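Local coordinates for DUF305 domain-containing protein (Deinococcus radiodurans R1, PDB 3BT5) that is of unknown function but folds as a ferritin-like bundle of long helices, a scaffold that often carries metal-binding or redox sites in relatives, at residues F16-L21 and G69-E74; Q22-A27 and L52-Q57; E62-R67 and R131-R136. All coordinates share one frame; numbering follows the deposited sequence.

All three contacts tie helix 41-68 or the loop that follows it to one of the long helices of the bundle. Contact 1 lays residues 69-74 over helix 11-37 at the surface. Contact 2, nested along the chain inside the loop that contact 1 closes, joins helices 11-37 and 41-68, its centre about 5 Å from the centre of the chain and about 13 Å from that of contact 1. Contact 3 joins the end of helix 41-68 to the start of helix 132-158, centre to centre about 11 Å from contact 1 and about 15 Å from contact 2. Along the chain its segments alternate with those of contact 1, and contact 2 closes before it opens.

Contact 1: F16-L21 and G69-E74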
# COMPACT_ATOMS: atom_id res chain seq x y z
N PHE A 16 -10.80 3.86 8.88
CA PHE A 16 -9.50 4.22 8.31
C PHE A 16 -8.51 3.06 8.46
O PHE A 16 -7.86 2.65 7.50
CB PHE A 16 -8.94 5.47 9.02
CG PHE A 16 -7.52 5.75 8.67
CD1 PHE A 16 -7.20 6.20 7.39
CD2 PHE A 16 -6.52 5.53 9.59
CE1 PHE A 16 -5.86 6.42 7.05
CE2 PHE A 16 -5.19 5.75 9.27
CZ PHE A 16 -4.86 6.21 7.99
N VAL A 17 -8.41 2.50 9.66
CA VAL A 17 -7.48 1.40 9.88
C VAL A 17 -7.91 0.16 9.10
O VAL A 17 -7.07 -0.52 8.49
CB VAL A 17 -7.28 1.15 11.39
CG1 VAL A 17 -6.37 -0.07 11.64
CG2 VAL A 17 -6.66 2.39 12.04
N GLN A 18 -9.20 -0.15 9.10
CA GLN A 18 -9.66 -1.32 8.34
C GLN A 18 -9.31 -1.17 6.86
O GLN A 18 -8.82 -2.11 6.21
CB GLN A 18 -11.17 -1.49 8.49
CG GLN A 18 -11.58 -1.99 9.86
CD GLN A 18 -13.10 -1.95 10.04
OE1 GLN A 18 -13.79 -1.10 9.45
NE2 GLN A 18 -13.62 -2.83 10.89
N HIS A 19 -9.59 0.00 6.30
CA HIS A 19 -9.31 0.22 4.89
C HIS A 19 -7.83 0.22 4.59
O HIS A 19 -7.39 -0.34 3.56
CB HIS A 19 -9.90 1.52 4.42
CG HIS A 19 -11.37 1.47 4.19
ND1 HIS A 19 -12.11 2.60 3.94
CD2 HIS A 19 -12.23 0.43 4.16
CE1 HIS A 19 -13.38 2.26 3.76
NE2 HIS A 19 -13.48 0.95 3.89
N MET A 20 -7.03 0.85 5.46
CA MET A 20 -5.60 0.92 5.18
C MET A 20 -4.95 -0.46 5.29
O MET A 20 -3.99 -0.76 4.58
CB MET A 20 -4.91 1.90 6.12
CG MET A 20 -3.51 2.23 5.72
SD MET A 20 -3.34 2.99 4.08
CE MET A 20 -4.21 4.53 4.37
N LEU A 21 -5.49 -1.33 6.15
CA LEU A 21 -4.91 -2.66 6.28
C LEU A 21 -5.09 -3.40 4.95
O LEU A 21 -4.16 -4.06 4.46
CB LEU A 21 -5.56 -3.39 7.45
CG LEU A 21 -5.09 -4.83 7.71
CD1 LEU A 21 -3.60 -4.90 7.93
CD2 LEU A 21 -5.83 -5.37 8.93
N GLY A 69 -10.97 -4.32 19.60
CA GLY A 69 -11.97 -5.37 19.48
C GLY A 69 -12.82 -5.16 18.25
O GLY A 69 -14.05 -5.36 18.30
N GLN A 70 -12.18 -4.74 17.16
CA GLN A 70 -12.87 -4.49 15.91
C GLN A 70 -12.43 -5.51 14.87
O GLN A 70 -11.27 -5.88 14.82
CB GLN A 70 -12.54 -3.09 15.39
CG GLN A 70 -13.08 -1.99 16.28
CD GLN A 70 -14.58 -1.79 16.14
OE1 GLN A 70 -15.23 -2.43 15.31
NE2 GLN A 70 -15.12 -0.88 16.92
N PRO A 71 -13.37 -5.95 14.02
CA PRO A 71 -13.06 -6.93 12.99
C PRO A 71 -12.29 -6.26 11.86
O PRO A 71 -12.20 -5.02 11.81
CB PRO A 71 -14.44 -7.35 12.49
CG PRO A 71 -15.29 -6.13 12.70
CD PRO A 71 -14.78 -5.53 13.99
N PRO A 72 -11.75 -7.06 10.94
CA PRO A 72 -11.22 -6.50 9.70
C PRO A 72 -12.39 -5.89 8.94
O PRO A 72 -13.55 -6.26 9.15
CB PRO A 72 -10.67 -7.72 8.94
CG PRO A 72 -10.92 -8.90 9.75
CD PRO A 72 -11.62 -8.53 11.02
N GLY A 73 -12.11 -4.95 8.06
CA GLY A 73 -13.21 -4.43 7.27
C GLY A 73 -13.89 -5.47 6.39
O GLY A 73 -13.33 -6.53 6.07
N GLU A 74 -15.13 -5.19 6.02
CA GLU A 74 -15.73 -5.84 4.85
C GLU A 74 -14.82 -5.52 3.66
O GLU A 74 -14.18 -4.48 3.62
CB GLU A 74 -17.12 -5.25 4.60
CG GLU A 74 -17.78 -4.73 5.88
CD GLU A 74 -17.33 -3.31 6.24
OE1 GLU A 74 -16.79 -3.12 7.35
OE2 GLU A 74 -17.52 -2.40 5.41
O HOH W 1 -9.39 -4.67 7.07
O HOH W 2 -14.47 -0.70 6.83
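Gln-18 sets its CG anti to its own carbonyl carbon (chi1 -72°) and runs on extended (chi2 172°), which carries its amide out from helix 11-37 to the loop made by Pro-71, Pro-72 and Gly-73. There NE2 donates to Pro-71 O at 2.8 Å, with an N-H...O angle of 163°. The carbonyl oxygen lies close to the plane of the glutamine amide, but the amide nitrogen stands above the plane of the Pro-71 carbonyl and misses its lone pairs. Glutamine suits this place because its aliphatic part packs as well: CG lies 3.5 Å from Gly-73 N, and the chains come so near that the CA atoms of Gln-18 and Gly-73 are 4.8 Å apart. A CB on Gly-73 would point at Gln-18 and press on its CB, so the lack of a side chain permits the close approach. The loop follows helix 41-68, which ends at Gly-69 in a Schellman motif whose positive phi favours glycine, and it leads back along helix 11-37, the first long helix of the ferritin-like bundle. Two prolines stiffen this extended return, and a proline, having no N-H of its own, still offers its carbonyl as an acceptor. One water bridges the backbones, donating to Gln-18 O at 2.8 Å and accepting from Gly-73 N at 2.9 Å. A second donates to Gln-18 OE1 at 2.7 Å and reaches Glu-74 OE1 only weakly. With a leucine in place of Gln-18, Pro-71 O would probably lose its side-chain donor and the second water its amide acceptor. Further along the loop, Glu-74 O takes a hydrogen bond from Gln-22 NE2, one turn on along the same helix.

Contact 2: Q22-A27 and L52-Q57; sequences QHHAQA and LSQREQ
Helices 22-27 and 52-57 run nearly antiparallel, their directions 155° apart and their axes 9.0 Å from each other at closest approach, with His-24 facing Gln-54 at a CA-CA distance of 5.9 Å. The imidazole of His-24 lies between the two helices. Its NE2 donates to Gln-57 OE1 at 2.8 Å, and the bond is nearly straight at 172°; the oxygen sits in the ring plane and receives the proton on a lone pair. Gln-57 delivers that oxygen on a chain extended beyond CG. Gln-54 was modelled in two conformers, so the placing of its amide is less certain; in the one described here it bends at chi2 and brings the amide over one face of the imidazole, the two planes 27° apart. Gln-54 NE2 then stands 3.5 Å above the ring plane, toward its rim, and OE1 of the same amide comes within 3.2 Å of Ala-27 CB, the small methyl leaving the amide able to lie against it. These helices form the first antiparallel hairpin of the four long helices in a ferritin-like bundle, and the contact is buried near its middle. Histidine and glutamine suit the interior here because each combines a flat group that packs with polar atoms that can be paired. A water hydrogen-bonded to His-23 ND1 at 2.8 Å makes a weak second bond, as donor, to Gln-54 OE1 in this conformer. The ring of His-23 meets that of His-114 from helix 100-122, while Gln-57 packs on Ile-141 and Thr-144 of helix 132-158.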
# COMPACT_ATOMS: atom_id res chain seq x y z
N GLN A 22 -6.27 -3.30 4.36
CA GLN A 22 -6.50 -3.95 3.07
C GLN A 22 -5.69 -3.28 1.95
O GLN A 22 -5.18 -3.93 1.02
CB GLN A 22 -7.99 -3.87 2.72
CG GLN A 22 -8.87 -4.77 3.55
CD GLN A 22 -10.30 -4.74 3.04
OE1 GLN A 22 -10.55 -4.86 1.83
NE2 GLN A 22 -11.23 -4.53 3.94
N HIS A 23 -5.58 -1.97 2.02
CA HIS A 23 -4.81 -1.22 1.02
C HIS A 23 -3.34 -1.66 1.06
O HIS A 23 -2.73 -2.00 0.02
CB HIS A 23 -4.94 0.26 1.36
CG HIS A 23 -4.65 1.19 0.22
ND1 HIS A 23 -3.38 1.58 -0.16
CD2 HIS A 23 -5.51 1.82 -0.62
CE1 HIS A 23 -3.47 2.40 -1.19
NE2 HIS A 23 -4.75 2.56 -1.49
N HIS A 24 -2.75 -1.72 2.26
CA HIS A 24 -1.38 -2.18 2.38
C HIS A 24 -1.23 -3.61 1.89
O HIS A 24 -0.19 -3.97 1.29
CB HIS A 24 -0.95 -2.12 3.84
CG HIS A 24 -0.34 -0.82 4.27
ND1 HIS A 24 -0.84 0.42 3.90
CD2 HIS A 24 0.72 -0.57 5.07
CE1 HIS A 24 -0.09 1.36 4.44
NE2 HIS A 24 0.86 0.79 5.16
N ALA A 25 -2.20 -4.47 2.19
CA ALA A 25 -2.08 -5.86 1.78
C ALA A 25 -1.85 -5.99 0.28
O ALA A 25 -1.14 -6.90 -0.18
CB ALA A 25 -3.28 -6.67 2.20
N GLN A 26 -2.46 -5.09 -0.50
CA GLN A 26 -2.31 -5.21 -1.94
C GLN A 26 -0.86 -4.96 -2.39
O GLN A 26 -0.43 -5.49 -3.42
CB GLN A 26 -3.24 -4.29 -2.72
CG GLN A 26 -3.16 -4.60 -4.21
CD GLN A 26 -4.00 -3.67 -5.04
OE1 GLN A 26 -3.73 -2.48 -5.11
NE2 GLN A 26 -4.97 -4.24 -5.71
N ALA A 27 -0.13 -4.15 -1.65
CA ALA A 27 1.27 -3.90 -2.01
C ALA A 27 2.03 -5.24 -2.09
O ALA A 27 2.94 -5.42 -2.89
CB ALA A 27 1.94 -2.92 -1.01
N LEU A 52 8.54 -5.26 3.03
CA LEU A 52 8.89 -5.21 4.44
C LEU A 52 8.31 -4.00 5.16
O LEU A 52 7.79 -4.09 6.28
CB LEU A 52 10.42 -5.27 4.59
CG LEU A 52 10.99 -6.65 4.25
CD1 LEU A 52 12.52 -6.65 4.25
CD2 LEU A 52 10.43 -7.74 5.19
N SER A 53 8.35 -2.85 4.51
CA SER A 53 7.81 -1.65 5.15
C SER A 53 6.30 -1.72 5.27
O SER A 53 5.74 -1.33 6.31
CB SER A 53 8.20 -0.40 4.37
OG SER A 53 7.48 -0.39 3.15
N GLN A 54 5.62 -2.21 4.25
CA GLN A 54 4.17 -2.31 4.32
C GLN A 54 3.76 -3.32 5.39
O GLN A 54 2.82 -3.08 6.15
CB GLN A 54 3.59 -2.71 2.95
CG GLN A 54 3.73 -1.63 1.86
CD GLN A 54 2.57 -0.63 1.86
OE1 GLN A 54 1.45 -0.96 1.45
NE2 GLN A 54 2.84 0.58 2.30
N ARG A 55 4.47 -4.45 5.47
CA ARG A 55 4.13 -5.44 6.49
C ARG A 55 4.30 -4.91 7.92
O ARG A 55 3.51 -5.25 8.81
CB ARG A 55 4.95 -6.72 6.27
CG ARG A 55 4.44 -7.54 5.11
CD ARG A 55 5.35 -8.71 4.79
NE ARG A 55 5.36 -9.68 5.89
CZ ARG A 55 5.87 -10.90 5.78
NH1 ARG A 55 6.37 -11.30 4.62
NH2 ARG A 55 5.88 -11.72 6.84
N GLU A 56 5.33 -4.10 8.16
CA GLU A 56 5.53 -3.52 9.49
C GLU A 56 4.32 -2.68 9.88
O GLU A 56 3.83 -2.75 11.00
CB GLU A 56 6.78 -2.65 9.50
CG GLU A 56 7.10 -2.06 10.87
CD GLU A 56 8.21 -1.00 10.83
OE1 GLU A 56 8.88 -0.84 9.79
OE2 GLU A 56 8.41 -0.31 11.86
N GLN A 57 3.81 -1.89 8.94
CA GLN A 57 2.65 -1.10 9.25
C GLN A 57 1.37 -1.94 9.37
O GLN A 57 0.50 -1.65 10.20
CB GLN A 57 2.50 0.01 8.21
CG GLN A 57 3.58 1.09 8.47
CD GLN A 57 3.71 2.13 7.39
OE1 GLN A 57 2.96 2.15 6.41
NE2 GLN A 57 4.69 3.03 7.57
O HOH W 3 -1.12 1.29 1.38

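Contact 3: E62-R67 and R131-R136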
# COMPACT_ATOMS: atom_id res chain seq x y z
N GLU A 62 -3.09 -4.31 12.53
CA GLU A 62 -3.72 -5.51 13.08
C GLU A 62 -3.82 -5.40 14.60
O GLU A 62 -4.84 -5.73 15.20
CB GLU A 62 -2.90 -6.75 12.67
CG GLU A 62 -3.14 -7.10 11.20
CD GLU A 62 -2.07 -8.00 10.57
OE1 GLU A 62 -0.94 -8.16 11.12
OE2 GLU A 62 -2.35 -8.53 9.47
N ALA A 63 -2.74 -4.95 15.22
CA ALA A 63 -2.73 -4.84 16.69
C ALA A 63 -3.78 -3.83 17.15
O ALA A 63 -4.48 -4.04 18.13
CB ALA A 63 -1.36 -4.43 17.18
N MET A 64 -3.89 -2.72 16.42
CA MET A 64 -4.88 -1.70 16.75
C MET A 64 -6.30 -2.26 16.69
O MET A 64 -7.10 -2.04 17.59
CB MET A 64 -4.77 -0.57 15.74
CG MET A 64 -4.51 0.72 16.40
SD MET A 64 -4.19 2.05 15.24
CE MET A 64 -2.54 2.52 15.74
N LEU A 65 -6.62 -2.95 15.60
CA LEU A 65 -7.94 -3.51 15.45
C LEU A 65 -8.17 -4.54 16.57
O LEU A 65 -9.23 -4.56 17.17
CB LEU A 65 -8.14 -4.13 14.09
CG LEU A 65 -8.13 -3.13 12.92
CD1 LEU A 65 -8.36 -3.93 11.65
CD2 LEU A 65 -9.22 -2.09 13.09
N GLY A 66 -7.17 -5.37 16.85
CA GLY A 66 -7.30 -6.33 17.95
C GLY A 66 -7.58 -5.66 19.29
O GLY A 66 -8.47 -6.10 20.06
N ARG A 67 -6.81 -4.62 19.61
CA ARG A 67 -7.01 -3.89 20.88
C ARG A 67 -8.38 -3.25 20.96
O ARG A 67 -8.99 -3.19 22.04
CB ARG A 67 -5.95 -2.80 21.09
CG ARG A 67 -4.55 -3.33 21.31
CD ARG A 67 -3.62 -2.23 21.85
NE ARG A 67 -3.43 -1.13 20.90
CZ ARG A 67 -2.49 -1.11 19.96
NH1 ARG A 67 -1.67 -2.14 19.81
NH2 ARG A 67 -2.37 -0.06 19.15
N ARG A 131 -7.15 10.35 17.73
CA ARG A 131 -6.55 9.55 18.80
C ARG A 131 -5.03 9.45 18.58
O ARG A 131 -4.59 9.15 17.49
CB ARG A 131 -7.18 8.17 18.72
CG ARG A 131 -6.57 7.10 19.54
CD ARG A 131 -7.36 5.81 19.31
NE ARG A 131 -7.27 4.92 20.47
CZ ARG A 131 -8.15 4.91 21.46
NH1 ARG A 131 -9.19 5.74 21.43
NH2 ARG A 131 -7.99 4.08 22.47
N PRO A 132 -4.22 9.73 19.62
CA PRO A 132 -2.76 9.78 19.43
C PRO A 132 -2.12 8.64 18.63
O PRO A 132 -1.29 8.91 17.75
CB PRO A 132 -2.22 9.85 20.86
CG PRO A 132 -3.31 10.59 21.62
CD PRO A 132 -4.61 10.08 21.00
N GLU A 133 -2.47 7.39 18.91
CA GLU A 133 -1.84 6.27 18.20
C GLU A 133 -2.22 6.25 16.73
O GLU A 133 -1.44 5.79 15.89
CB GLU A 133 -2.21 4.94 18.84
CG GLU A 133 -3.71 4.63 18.86
CD GLU A 133 -4.00 3.29 19.52
OE1 GLU A 133 -3.06 2.49 19.66
OE2 GLU A 133 -5.16 3.02 19.90
N VAL A 134 -3.41 6.78 16.43
CA VAL A 134 -3.85 6.85 15.04
C VAL A 134 -3.09 7.98 14.35
O VAL A 134 -2.62 7.82 13.23
CB VAL A 134 -5.39 7.02 14.91
CG1 VAL A 134 -5.81 7.23 13.45
CG2 VAL A 134 -6.09 5.78 15.49
N GLU A 135 -2.92 9.10 15.04
CA GLU A 135 -2.14 10.20 14.46
C GLU A 135 -0.71 9.75 14.16
O GLU A 135 -0.16 10.06 13.10
CB GLU A 135 -2.13 11.43 15.39
CG GLU A 135 -1.47 12.64 14.72
CD GLU A 135 -1.30 13.84 15.61
OE1 GLU A 135 -1.49 13.71 16.85
OE2 GLU A 135 -0.95 14.92 15.07
N ARG A 136 -0.13 9.00 15.09
CA ARG A 136 1.25 8.53 14.94
C ARG A 136 1.35 7.62 13.72
O ARG A 136 2.22 7.80 12.85
CB ARG A 136 1.69 7.80 16.21
CG ARG A 136 3.16 7.41 16.26
CD ARG A 136 3.57 6.86 17.63
NE ARG A 136 2.81 5.67 18.01
CZ ARG A 136 1.94 5.61 19.02
NH1 ARG A 136 1.30 4.47 19.29
NH2 ARG A 136 1.70 6.68 19.78
O HOH W 4 -5.21 0.89 21.50
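A salt-bridge network of Arg-67, Glu-133 and Arg-131 joins the last turn of helix 41-68 to the first turn of helix 132-158 at one end of the bundle. Arg-67 NH2 donates to Glu-133 OE1 at 2.7 Å, across a bent bond of 144°. The oxygen is met on its syn side and lies somewhat tilted from the guanidinium plane, although the two flat groups are nearly coplanar. On the other carboxylate oxygen, Glu-133 OE2, Arg-131 NE bonds at 2.9 Å from the anti side, close to its own guanidinium plane. A water bridges Arg-67 and Glu-133, accepting from Arg-67 NE at 2.8 Å and donating to Glu-133 OE2 at 2.7 Å, and Trp-68 NE1 also bonds to OE2. Thus OE2 is gripped by an arginine, a tryptophan and a water, while OE1 holds the arginine from the facing helix; the two positive neighbours probably favour the ionised carboxylate. Glu-133 reaches across because its CG lies between the backbone N and the carbonyl carbon (chi1 60°) and the rest of the chain is extended, long enough to span helix axes 12.0 Å apart. In one of its two modelled conformers Met-64 slides past Glu-133 in the opposite direction. There its CE rests 3.5 Å from Glu-133 O and its SD 4.2 Å from Val-134 CG2; a long, unbranched, flexible methionine suits the place because it can lie alongside the glutamate and reach the valine. Arg-131 occupies the N-cap position of helix 132-158, and its backbone N bonds to Glu-13 OE2 near the start of helix 11-37. Charged groups joining the ends of two helices beside a methionine-valine contact, the helices running 164° apart, are in keeping with the antiparallel pairing in a ferritin-like four-helix bundle.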